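Local atomic coordinates of pseudoalteromonas arctica PAMC 21717 (Pseudoalteromonas arctica, PDB entry 5YL7), a protein that hydrolyses peptide bonds as a cold-active, calcium-binding serine protease of the subtilase family. Residues A48-N53 / H103-V108; N114-A119 / D272-S277; A165-M170 / G289-I294; L40-R45 / P80-A85. One frame throughout, in Å; residues are numbered along the deposited sequence.

Interaction 1 of 4, residues A48-N53 / H103-V108. With CA (calcium ion), chain C.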
# COMPACT_ATOMS: atom_id res chain seq x y z
N ALA A 48 13.92 1.82 12.14
CA ALA A 48 13.98 2.99 13.02
C ALA A 48 13.12 4.15 12.63
O ALA A 48 12.66 4.95 13.44
CB ALA A 48 15.43 3.50 13.16
N ASP A 49 12.87 4.27 11.28
CA ASP A 49 12.04 5.36 10.75
C ASP A 49 10.58 4.99 10.50
O ASP A 49 9.86 5.65 9.80
CB ASP A 49 12.64 6.00 9.49
CG ASP A 49 12.36 7.44 9.31
OD1 ASP A 49 12.23 8.17 10.33
OD2 ASP A 49 12.25 7.91 8.12
N LEU A 50 10.19 3.84 11.09
CA LEU A 50 8.81 3.30 10.90
C LEU A 50 8.20 2.82 12.22
O LEU A 50 6.99 2.95 12.41
CB LEU A 50 8.91 2.12 9.89
CG LEU A 50 7.58 1.45 9.54
CD1 LEU A 50 6.59 2.46 8.94
CD2 LEU A 50 7.85 0.28 8.65
N ASN A 51 8.99 2.13 13.06
CA ASN A 51 8.39 1.30 14.11
C ASN A 51 7.53 2.06 15.08
O ASN A 51 6.57 1.47 15.57
CB ASN A 51 9.50 0.51 14.85
CG ASN A 51 8.96 -0.60 15.56
OD1 ASN A 51 9.10 -0.64 16.87
ND2 ASN A 51 8.35 -1.50 14.93
N ALA A 52 7.79 3.30 15.36
CA ALA A 52 6.91 4.00 16.27
C ALA A 52 5.47 4.10 15.83
O ALA A 52 4.55 4.37 16.58
CB ALA A 52 7.39 5.39 16.58
N ASN A 53 5.26 3.98 14.45
CA ASN A 53 3.93 4.03 13.89
C ASN A 53 3.37 2.68 13.60
O ASN A 53 2.28 2.59 12.95
CB ASN A 53 3.92 4.90 12.62
CG ASN A 53 4.01 6.36 12.91
OD1 ASN A 53 3.89 6.76 14.09
ND2 ASN A 53 4.25 7.18 11.89
N HIS A 103 8.53 -1.31 2.72
CA HIS A 103 8.51 -0.19 1.79
C HIS A 103 7.14 0.43 1.74
O HIS A 103 6.91 1.64 1.92
CB HIS A 103 9.06 -0.65 0.45
CG HIS A 103 9.42 0.43 -0.50
ND1 HIS A 103 8.49 1.13 -1.21
CD2 HIS A 103 10.64 0.94 -0.79
CE1 HIS A 103 9.15 2.06 -1.92
NE2 HIS A 103 10.45 1.94 -1.70
N VAL A 104 6.12 -0.42 1.54
CA VAL A 104 4.72 0.04 1.47
C VAL A 104 4.30 0.67 2.77
O VAL A 104 3.68 1.76 2.75
CB VAL A 104 3.82 -1.19 1.10
CG1 VAL A 104 2.36 -0.85 1.25
CG2 VAL A 104 4.09 -1.62 -0.31
N ALA A 105 4.59 0.04 3.90
CA ALA A 105 4.20 0.66 5.16
C ALA A 105 4.82 2.05 5.37
O ALA A 105 4.18 2.90 5.97
CB ALA A 105 4.49 -0.26 6.34
N GLY A 106 6.09 2.19 4.95
CA GLY A 106 6.72 3.50 5.06
C GLY A 106 6.09 4.58 4.21
O GLY A 106 6.02 5.74 4.63
N THR A 107 5.56 4.19 3.03
CA THR A 107 4.85 5.18 2.26
C THR A 107 3.60 5.62 2.98
O THR A 107 3.24 6.80 3.01
CB THR A 107 4.49 4.65 0.82
OG1 THR A 107 5.75 4.32 0.20
CG2 THR A 107 3.71 5.60 0.05
N VAL A 108 2.91 4.67 3.61
CA VAL A 108 1.70 5.06 4.37
C VAL A 108 2.04 5.93 5.58
O VAL A 108 1.39 6.98 5.78
CB VAL A 108 0.92 3.83 4.86
CG1 VAL A 108 -0.28 4.28 5.72
CG2 VAL A 108 0.48 2.98 3.65
CA CA C . 11.62 10.16 9.06
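The side chain of L50 lies over the backbone of helix 100-109 at A105 and G106. Its two methyl groups share the work. CD1 rests on the peptide between the two residues, 3.9 Å from A105 O and 4.0 Å from G106 CA. CD2 turns to the methyl of A105 and stands 4.1 Å from its CB. The side chain reaches the helix because CG is anti to the backbone N of L50 (chi1 -178°). At G106 it is the main chain, at CA, that CD1 meets. By their CA atoms, L50 and G106 are the closest pair, 6.2 Å apart.

The residue before L50 has a different task. D49 grips a calcium ion with both carboxylate oxygens, OD1 at 2.4 Å and OD2 at 2.5 Å. D5, V111, N114, E116 and V118 complete the site. After L50 the chain bends into a short 3-10 segment, and N53 N donates a hydrogen bond to L50 O at 2.9 Å. The side-chain amide of N53 is also hydrogen-bonded to A109 O, so the loop meets the same helix again at its end.

Helix 100-109 begins with H100, which probably belongs to the Ser-His-Asp triad of this subtilase. The A105 methyl lies near that triad without touching it. No hydrogen bond links the two segments directly. The contact between them is buried and apolar, consistent with L50 being held on the helix by packing and exclusion of water, while calcium fixes the neighbouring D49.

Interaction 2 of 4, residues N114-A119 / D272-S277. With CA (calcium ion), chain C.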
# COMPACT_ATOMS: atom_id res chain seq x y z
N ASN A 114 11.16 13.76 12.24
CA ASN A 114 12.11 13.24 13.21
C ASN A 114 13.56 13.45 12.80
O ASN A 114 14.46 12.84 13.34
CB ASN A 114 11.82 11.78 13.60
CG ASN A 114 12.03 10.81 12.42
OD1 ASN A 114 12.01 11.23 11.25
ND2 ASN A 114 12.28 9.56 12.72
N GLY A 115 13.79 14.25 11.76
CA GLY A 115 15.12 14.54 11.35
C GLY A 115 15.93 13.47 10.79
O GLY A 115 17.18 13.49 10.67
N GLU A 116 15.23 12.35 10.38
CA GLU A 116 15.85 11.12 9.99
C GLU A 116 15.13 10.55 8.74
O GLU A 116 13.90 10.60 8.75
CB GLU A 116 15.74 10.05 11.11
CG GLU A 116 16.41 8.77 10.84
CD GLU A 116 16.37 7.83 12.08
OE1 GLU A 116 16.84 6.67 11.89
OE2 GLU A 116 15.84 8.26 13.16
N GLY A 117 15.84 10.05 7.79
CA GLY A 117 15.20 9.22 6.73
C GLY A 117 14.18 10.02 5.97
O GLY A 117 14.38 11.14 5.48
N VAL A 118 13.03 9.37 5.77
CA VAL A 118 11.92 9.76 4.93
C VAL A 118 10.69 10.28 5.63
O VAL A 118 10.66 10.23 6.91
CB VAL A 118 11.54 8.55 3.98
CG1 VAL A 118 12.66 8.18 3.05
CG2 VAL A 118 11.13 7.36 4.82
N ALA A 119 9.68 10.70 4.86
CA ALA A 119 8.39 11.00 5.37
C ALA A 119 7.36 10.00 4.88
O ALA A 119 7.62 9.23 3.94
CB ALA A 119 8.00 12.42 4.98
N ASP A 272 18.72 -1.58 8.59
CA ASP A 272 17.76 -0.66 8.01
C ASP A 272 18.41 0.03 6.80
O ASP A 272 19.57 0.45 6.86
CB ASP A 272 17.29 0.35 8.99
CG ASP A 272 16.46 -0.21 10.16
OD1 ASP A 272 15.87 -1.29 9.99
OD2 ASP A 272 16.29 0.56 11.14
N SER A 273 17.60 0.32 5.78
CA SER A 273 18.04 1.16 4.66
C SER A 273 16.88 1.96 4.14
O SER A 273 15.73 1.86 4.65
CB SER A 273 18.69 0.27 3.64
OG SER A 273 17.72 -0.59 3.05
N TYR A 274 17.12 2.74 3.10
CA TYR A 274 16.10 3.42 2.31
C TYR A 274 16.27 3.05 0.92
O TYR A 274 17.43 2.96 0.44
CB TYR A 274 16.14 4.93 2.48
CG TYR A 274 16.03 5.36 3.91
CD1 TYR A 274 14.83 5.44 4.60
CD2 TYR A 274 17.20 5.66 4.68
CE1 TYR A 274 14.76 5.71 5.95
CE2 TYR A 274 17.09 5.89 6.03
CZ TYR A 274 15.88 6.00 6.63
OH TYR A 274 15.74 6.27 7.97
N GLY A 275 15.24 2.74 0.17
CA GLY A 275 15.37 2.30 -1.19
C GLY A 275 14.25 2.76 -2.08
O GLY A 275 13.15 3.09 -1.64
N TYR A 276 14.62 2.91 -3.38
CA TYR A 276 13.68 3.28 -4.41
C TYR A 276 13.14 2.08 -5.11
O TYR A 276 13.87 1.26 -5.59
CB TYR A 276 14.34 4.20 -5.49
CG TYR A 276 14.90 5.48 -5.03
CD1 TYR A 276 14.15 6.66 -4.94
CD2 TYR A 276 16.26 5.58 -4.73
CE1 TYR A 276 14.72 7.87 -4.54
CE2 TYR A 276 16.82 6.80 -4.34
CZ TYR A 276 16.07 7.87 -4.28
OH TYR A 276 16.58 9.13 -3.88
N SER A 277 11.79 1.97 -5.14
CA SER A 277 11.10 0.85 -5.76
C SER A 277 10.08 1.38 -6.73
O SER A 277 9.81 2.58 -6.77
CB SER A 277 10.43 -0.03 -4.73
OG SER A 277 11.41 -0.80 -3.98
CA CA C . 11.62 10.16 9.06
O HOH W 1 17.92 6.21 9.49
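Y274 reaches across from strand 272-277 to G117, V118 and E116 of the calcium-binding loop. The packing contacts gather round its ring. G117 CA comes to 3.2 Å from Y274 OH and 3.3 Å from Y274 CZ. G117 has no side chain, and its CA lies against the hydroxyl; its positive phi (62°) also suits glycine. V118 lies along the CD1-CE1 side of the ring, with CG1 3.8 Å from Y274 CD1. The two side chains run past each other in opposite directions. E116 is fully extended, and its CG is 3.9 Å from Y274 OH. It crosses the tyrosine at about a right angle, its carboxylate and the ring planes 79° apart.

The polar link is made through water. One water donates to E116 OE1 at 2.7 Å and is also hydrogen-bonded to Y274 OH. It lies in the plane of the ring, at its edge. There is no direct hydrogen bond between the segments.

The third kind of interaction is metal binding. The calcium ion takes N114 OD1 at 2.5 Å, E116 O at 2.3 Å and V118 O at 2.4 Å. Two backbone carbonyls and one side-chain amide from this short loop thus converge on one ion. D5, D49 and V111 supply the other ligands.

The loop lies between helix 100-109 and strand 126-131. Strand 272-277 pairs antiparallel with strand 258-263, whose L259 touches both V118 and Y274. The contact therefore joins the calcium loop to this two-stranded sheet, and strand 272-277 leads on into helix 280-297.

Interaction 3 of 4, residues A165-M170 / G289-I294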
# COMPACT_ATOMS: atom_id res chain seq x y z
N ALA A 165 -9.10 -1.43 11.35
CA ALA A 165 -8.60 -0.44 10.39
C ALA A 165 -9.67 0.39 9.76
O ALA A 165 -10.74 -0.11 9.43
CB ALA A 165 -7.74 -1.10 9.34
N ASP A 166 -9.38 1.64 9.54
CA ASP A 166 -10.16 2.52 8.69
C ASP A 166 -9.93 2.34 7.19
O ASP A 166 -10.79 2.54 6.38
CB ASP A 166 -9.85 3.98 9.08
CG ASP A 166 -10.05 4.25 10.53
OD1 ASP A 166 -11.22 4.28 10.90
OD2 ASP A 166 -9.14 4.35 11.35
N VAL A 167 -8.70 1.90 6.91
CA VAL A 167 -8.23 1.79 5.49
C VAL A 167 -7.47 0.45 5.41
O VAL A 167 -6.68 0.17 6.31
CB VAL A 167 -7.30 2.94 5.14
CG1 VAL A 167 -6.80 2.82 3.70
CG2 VAL A 167 -7.91 4.27 5.42
N ILE A 168 -7.68 -0.29 4.34
CA ILE A 168 -6.83 -1.45 3.97
C ILE A 168 -6.08 -1.06 2.75
O ILE A 168 -6.64 -0.55 1.75
CB ILE A 168 -7.67 -2.68 3.73
CG1 ILE A 168 -8.12 -3.30 5.10
CG2 ILE A 168 -7.01 -3.71 2.88
CD1 ILE A 168 -9.25 -4.27 4.96
N ASN A 169 -4.78 -1.36 2.74
CA ASN A 169 -3.93 -1.32 1.53
C ASN A 169 -3.53 -2.70 1.11
O ASN A 169 -2.97 -3.47 1.92
CB ASN A 169 -2.68 -0.45 1.81
CG ASN A 169 -1.86 -0.24 0.57
OD1 ASN A 169 -2.09 0.71 -0.18
ND2 ASN A 169 -0.93 -1.20 0.27
N MET A 170 -3.79 -3.05 -0.14
CA MET A 170 -3.35 -4.32 -0.74
C MET A 170 -2.55 -4.00 -1.95
O MET A 170 -3.01 -3.86 -3.11
CB MET A 170 -4.51 -5.25 -1.16
CG MET A 170 -5.12 -5.90 0.11
SD MET A 170 -6.24 -7.29 -0.32
CE MET A 170 -7.19 -6.20 -0.42
N GLY A 289 -2.79 6.36 2.05
CA GLY A 289 -2.49 7.45 2.98
C GLY A 289 -3.44 8.60 2.82
O GLY A 289 -3.87 9.19 3.83
N VAL A 290 -3.81 9.00 1.60
CA VAL A 290 -4.83 10.05 1.44
C VAL A 290 -6.14 9.62 1.99
O VAL A 290 -6.85 10.48 2.59
CB VAL A 290 -4.87 10.59 -0.01
CG1 VAL A 290 -5.92 11.67 -0.15
CG2 VAL A 290 -3.51 11.14 -0.41
N ALA A 291 -6.54 8.36 1.84
CA ALA A 291 -7.76 7.90 2.50
C ALA A 291 -7.70 8.13 4.01
O ALA A 291 -8.73 8.53 4.61
CB ALA A 291 -7.98 6.42 2.18
N ALA A 292 -6.57 7.91 4.64
CA ALA A 292 -6.39 8.22 6.04
C ALA A 292 -6.47 9.69 6.30
O ALA A 292 -7.06 10.06 7.38
CB ALA A 292 -5.09 7.61 6.58
N LEU A 293 -5.94 10.57 5.48
CA LEU A 293 -6.08 12.02 5.67
C LEU A 293 -7.54 12.36 5.63
O LEU A 293 -8.04 13.16 6.48
CB LEU A 293 -5.31 12.81 4.65
CG LEU A 293 -3.83 12.51 4.53
CD1 LEU A 293 -3.18 13.48 3.54
CD2 LEU A 293 -3.13 12.54 5.88
N ILE A 294 -8.28 11.88 4.67
CA ILE A 294 -9.71 12.08 4.56
C ILE A 294 -10.38 11.64 5.77
O ILE A 294 -11.32 12.37 6.29
CB ILE A 294 -10.28 11.34 3.28
CG1 ILE A 294 -9.81 12.00 2.03
CG2 ILE A 294 -11.78 11.25 3.36
CD1 ILE A 294 -9.94 11.09 0.79
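V167 packs against A291 and A292, joining a central strand of the subtilisin-like alpha/beta fold to a helix beside the sheet. V167 begins strand 167-170 of the seven-stranded parallel sheet. The contact lies well along helix 280-297.

From V167 CA the bond to CB points toward the helix. At CB the side chain divides. CG1 is anti to the backbone N (chi1 179°) and stands 4.1 Å from A291 CB. CG2 lies beside the backbone N and comes closer, 3.9 Å from the same methyl. The A291 methyl therefore meets both branches of the valine. CG2 also reaches the backbone of the next residue.

With alanines on the helix side the backbones come close: the CA atoms of V167 and A292 are 6.7 Å apart. No hydrogen bond crosses the contact, and all three residues are buried.

Other helices cover the surroundings. Helix 331-338 packs on V290, L293 and I294, while helix 140-150 packs on I168 and M170. Within helix 280-297, L293 N donates to G289 O. At the valine tip, V167 CG2 lies 4.0 Å from A292 N.

Interaction 4 of 4, residues L40-R45 / P80-A85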
# COMPACT_ATOMS: atom_id res chain seq x y z
N LEU A 40 -1.64 -5.10 4.09
CA LEU A 40 -1.68 -6.55 3.86
C LEU A 40 -0.60 -6.88 2.90
O LEU A 40 -0.71 -6.50 1.72
CB LEU A 40 -3.07 -6.95 3.33
CG LEU A 40 -4.14 -7.19 4.38
CD1 LEU A 40 -4.44 -5.94 5.19
CD2 LEU A 40 -5.43 -7.65 3.70
N ASP A 41 0.49 -7.50 3.34
CA ASP A 41 1.71 -7.53 2.55
C ASP A 41 2.61 -8.60 3.07
O ASP A 41 2.16 -9.61 3.71
CB ASP A 41 2.30 -6.09 2.51
CG ASP A 41 2.99 -5.78 1.28
OD1 ASP A 41 4.02 -6.42 0.97
OD2 ASP A 41 2.62 -4.83 0.57
N THR A 42 3.93 -8.42 2.88
CA THR A 42 4.92 -9.42 3.26
C THR A 42 5.29 -9.38 4.75
O THR A 42 6.12 -10.18 5.18
CB THR A 42 6.20 -9.32 2.39
OG1 THR A 42 6.86 -8.05 2.74
CG2 THR A 42 5.91 -9.33 0.93
N GLY A 43 4.69 -8.46 5.49
CA GLY A 43 5.13 -8.15 6.82
C GLY A 43 5.99 -6.95 6.89
O GLY A 43 6.10 -6.20 5.91
N TYR A 44 6.66 -6.72 8.01
CA TYR A 44 7.51 -5.52 8.19
C TYR A 44 8.79 -5.86 8.94
O TYR A 44 8.82 -6.88 9.65
CB TYR A 44 6.75 -4.42 8.91
CG TYR A 44 6.57 -4.66 10.37
CD1 TYR A 44 5.73 -5.64 10.90
CD2 TYR A 44 7.31 -3.97 11.34
CE1 TYR A 44 5.68 -5.90 12.21
CE2 TYR A 44 7.24 -4.24 12.66
CZ TYR A 44 6.42 -5.19 13.10
OH TYR A 44 6.31 -5.50 14.44
N ARG A 45 9.79 -4.99 8.78
CA ARG A 45 10.87 -4.95 9.76
C ARG A 45 10.72 -3.73 10.58
O ARG A 45 10.19 -2.68 10.12
CB ARG A 45 12.23 -4.97 9.08
CG ARG A 45 12.54 -6.19 8.26
CD ARG A 45 12.31 -7.49 8.93
NE ARG A 45 12.93 -7.57 10.26
CZ ARG A 45 12.69 -8.58 11.12
NH1 ARG A 45 13.19 -8.50 12.34
NH2 ARG A 45 11.96 -9.57 10.75
N PRO A 80 10.15 -12.31 7.75
CA PRO A 80 11.43 -13.06 7.89
C PRO A 80 12.28 -12.98 6.69
O PRO A 80 13.43 -13.48 6.72
CB PRO A 80 10.95 -14.45 8.16
CG PRO A 80 9.66 -14.60 7.34
CD PRO A 80 9.04 -13.20 7.47
N GLY A 81 11.78 -12.48 5.59
CA GLY A 81 12.36 -12.46 4.30
C GLY A 81 11.75 -13.46 3.34
O GLY A 81 11.60 -14.62 3.70
N ASP A 82 11.43 -13.00 2.17
CA ASP A 82 10.74 -13.83 1.12
C ASP A 82 11.64 -14.25 0.00
O ASP A 82 11.17 -14.72 -1.05
CB ASP A 82 9.43 -13.15 0.66
CG ASP A 82 9.68 -11.92 -0.08
OD1 ASP A 82 10.84 -11.57 -0.37
OD2 ASP A 82 8.76 -11.16 -0.43
N ALA A 83 12.95 -14.16 0.19
CA ALA A 83 13.90 -14.66 -0.78
C ALA A 83 13.61 -16.10 -1.11
O ALA A 83 13.28 -16.90 -0.27
CB ALA A 83 15.36 -14.57 -0.27
N VAL A 84 13.83 -16.39 -2.41
CA VAL A 84 13.64 -17.77 -2.92
C VAL A 84 14.88 -18.16 -3.78
O VAL A 84 15.40 -17.39 -4.53
CB VAL A 84 12.30 -17.92 -3.69
CG1 VAL A 84 11.15 -17.95 -2.73
CG2 VAL A 84 12.17 -16.92 -4.75
N ALA A 85 15.10 -19.46 -3.73
CA ALA A 85 16.15 -20.07 -4.62
C ALA A 85 15.55 -20.35 -5.95
O ALA A 85 14.30 -20.41 -6.08
CB ALA A 85 16.58 -21.32 -3.97
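The guanidinium of R45 presents its edge to P80, with NH2 4.4 Å from P80 N and the proline nitrogen near its plane. There is no hydrogen bond: the proline nitrogen has no hydrogen to give and is a poor acceptor. NH2 is hydrogen-bonded to D79 O, just before the proline. The R45 side chain is bent at its first three torsions (chi1 -63°), which carries the guanidinium toward 80-85. The carboxylate of D82 is the second flat group here. Its OD2 lies 3.6 Å from the methyl CG2 of T42, and the two side chains cross obliquely. D82 OD2 is hydrogen-bonded to S98 OG.

T42 splits its side chain between two neighbourhoods. CG2 stands beside the backbone N and faces D82. OG1 lies between the backbone N and the carbonyl carbon (chi1 68°). There it is hydrogen-bonded to G101 N, near the start of helix 100-109, and to D79 OD2. Thus D79 meets both T42 and R45, and the link between segments 40-45 and 80-85 is partly made by this neighbour.

T42 N donates to D41 OD1 at 2.8 Å, with an N-H...O angle of 144°. The oxygen uses its anti lone pair. D41 OD1 is also hydrogen-bonded to H100 ND1.

G43 has backbone angles that call for glycine, and the chain turns there after strand 36-41. An aspartate at the end of this strand, bonded to a histidine at the start of a helix, is typical of the subtilase active site, and D41 probably serves with H100 and S281 as its catalytic triad.

Interactions 1 and 3 are buried and apolar, each built on small residues of a helix. Interactions 2 and 4 are only partly buried and place polar groups beside their packing. Interactions 1 and 2 share a calcium ion and touch directly: D49 OD1 lies 2.8 Å from N114 ND2, a probable hydrogen bond. Interactions 3 and 4 lie on opposite sides of the chain's centre, but strands 167-170 and 36-41 are neighbours in the parallel sheet. N169 O and L40 N are 3.0 Å apart, a probable hydrogen bond. Interaction 1 also meets interaction 4, where V104 packs on D41. Calcium ligands occur in interactions 1 and 2, a bridging water in 2; aliphatic side chains meet the helices in 1 and 3.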